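4-hydroxybutyrate CoA-transferase (Porphyromonas gingivalis, PDB 3D3U) probably transfers coenzyme A from an acyl-CoA to a carboxylate such as 4-hydroxybutyrate or acetate. Local coordinates at residues Gly136-Cys139 against Asp140-Ala144. Residues are numbered along the deposited sequence; the frame is centred on the assembly and turned at random.
Sequences GVSC and DYTKA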
loop_
_atom_site.group_PDB
_atom_site.type_symbol
_atom_site.label_atom_id
_atom_site.label_comp_id
_atom_site.label_asym_id
_atom_site.label_seq_id
_atom_site.Cartn_x
_atom_site.Cartn_y
_atom_site.Cartn_z
ATOM N N GLY A 136 1.455 2.827 -14.184
ATOM C CA GLY A 136 2.023 3.951 -13.421
ATOM C C GLY A 136 2.202 3.657 -11.943
ATOM O O GLY A 136 2.924 2.701 -11.532
ATOM N N VAL A 137 1.512 4.460 -11.137
ATOM C CA VAL A 137 1.628 4.443 -9.647
ATOM C C VAL A 137 0.752 3.385 -8.877
ATOM O O VAL A 137 0.667 3.366 -7.644
ATOM C CB VAL A 137 1.509 5.875 -9.052
ATOM C CG1 VAL A 137 2.275 6.906 -9.922
ATOM C CG2 VAL A 137 0.068 6.277 -8.930
ATOM N N SER A 138 0.138 2.483 -9.633
ATOM C CA SER A 138 -0.762 1.447 -9.046
ATOM C C SER A 138 -0.762 0.084 -9.773
ATOM O O SER A 138 -1.294 -0.051 -10.879
ATOM C CB SER A 138 -2.174 1.986 -9.040
ATOM O OG SER A 138 -2.482 2.275 -7.728
ATOM N N CYS A 139 -0.125 -0.912 -9.203
ATOM C CA CYS A 139 -0.200 -2.183 -9.867
ATOM C C CYS A 139 -1.242 -2.981 -9.066
ATOM O O CYS A 139 -2.300 -3.397 -9.592
ATOM C CB CYS A 139 1.146 -2.805 -9.765
ATOM S SG CYS A 139 1.226 -4.124 -10.913
ATOM N N ASP A 140 -0.927 -3.074 -7.752
ATOM C CA ASP A 140 -1.665 -3.756 -6.709
ATOM C C ASP A 140 -2.753 -4.683 -7.149
ATOM O O ASP A 140 -2.430 -5.806 -7.557
ATOM C CB ASP A 140 -2.165 -2.748 -5.718
ATOM C CG ASP A 140 -2.795 -1.620 -6.382
ATOM O OD1 ASP A 140 -3.932 -1.798 -6.920
ATOM O OD2 ASP A 140 -2.196 -0.519 -6.446
ATOM N N TYR A 141 -4.017 -4.269 -7.069
ATOM C CA TYR A 141 -5.125 -5.225 -7.437
ATOM C C TYR A 141 -5.685 -4.806 -8.757
ATOM O O TYR A 141 -6.532 -5.507 -9.369
ATOM C CB TYR A 141 -6.271 -5.257 -6.455
ATOM C CG TYR A 141 -7.011 -3.945 -6.356
ATOM C CD1 TYR A 141 -8.012 -3.610 -7.221
ATOM C CD2 TYR A 141 -6.791 -3.078 -5.325
ATOM C CE1 TYR A 141 -8.708 -2.433 -7.073
ATOM C CE2 TYR A 141 -7.524 -1.895 -5.189
ATOM C CZ TYR A 141 -8.451 -1.605 -6.056
ATOM O OH TYR A 141 -9.141 -0.447 -5.886
ATOM N N THR A 142 -5.237 -3.612 -9.123
ATOM C CA THR A 142 -5.705 -3.019 -10.285
ATOM C C THR A 142 -5.211 -3.736 -11.560
ATOM O O THR A 142 -5.911 -3.758 -12.544
ATOM C CB THR A 142 -5.518 -1.464 -10.293
ATOM O OG1 THR A 142 -5.022 -1.107 -11.577
ATOM C CG2 THR A 142 -4.405 -0.929 -9.367
ATOM N N LYS A 143 -4.065 -4.361 -11.608
ATOM C CA LYS A 143 -3.754 -4.972 -12.863
ATOM C C LYS A 143 -4.436 -6.328 -12.980
ATOM O O LYS A 143 -4.845 -6.761 -14.116
ATOM C CB LYS A 143 -2.279 -5.147 -12.970
ATOM C CG LYS A 143 -1.788 -6.137 -13.949
ATOM C CD LYS A 143 -0.361 -5.869 -14.204
ATOM C CE LYS A 143 0.051 -6.329 -15.578
ATOM N NZ LYS A 143 0.298 -7.781 -15.604
ATOM N N ALA A 144 -4.558 -7.037 -11.852
ATOM C CA ALA A 144 -5.273 -8.280 -11.886
ATOM C C ALA A 144 -6.708 -8.067 -12.341
ATOM O O ALA A 144 -7.313 -8.874 -13.050
ATOM C CB ALA A 144 -5.270 -8.833 -10.586
#
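The backbone N of Lys-143 reaches the carbonyl O of Cys-139 at 2.8 Å, closing an i to i+4 turn. Beside this backbone link the entry to the helix illustrates N-terminal capping: the carboxylate of Asp-140, just before the helix, reaches forward toward the start of it, its CG set between the backbone N and the carbonyl carbon (chi1 48°), and OD1 accepts the N-H of Thr-142 at an N to OD1 distance of 3.1 Å. The placing of OD1 is less certain, since the model crowds it. The other carboxylate oxygen of Asp-140, OD2, turns back along the chain, to 3.1 Å from OG of Ser-138. The Ser-138 hydroxyl has a second acceptor, the backbone O of His-32, so its bond to Asp-140 is not settled. Alongside, CG2 of Thr-142 packs against CB of Ser-138 at about 3.7 Å, though CG2 sits too near OD1 of Asp-140 in the model for its place to be certain. Cys-139 offers its thiol to the lysine chain: with SG anti to the backbone N (chi1 -165°), the SG of Cys-139 rests 4.0 Å from CD of Lys-143, whose amine continues past it to a salt bridge with Glu-147. Strand 132-134 passes through a buried loop into helix 142-148, which leads on to strand 151-157 of the parallel sheet, while backbone hydrogen bonds from Cys-139 and Asp-140 tie the turn to Ser-269, which directly follows strand 266-268 of the mixed sheet.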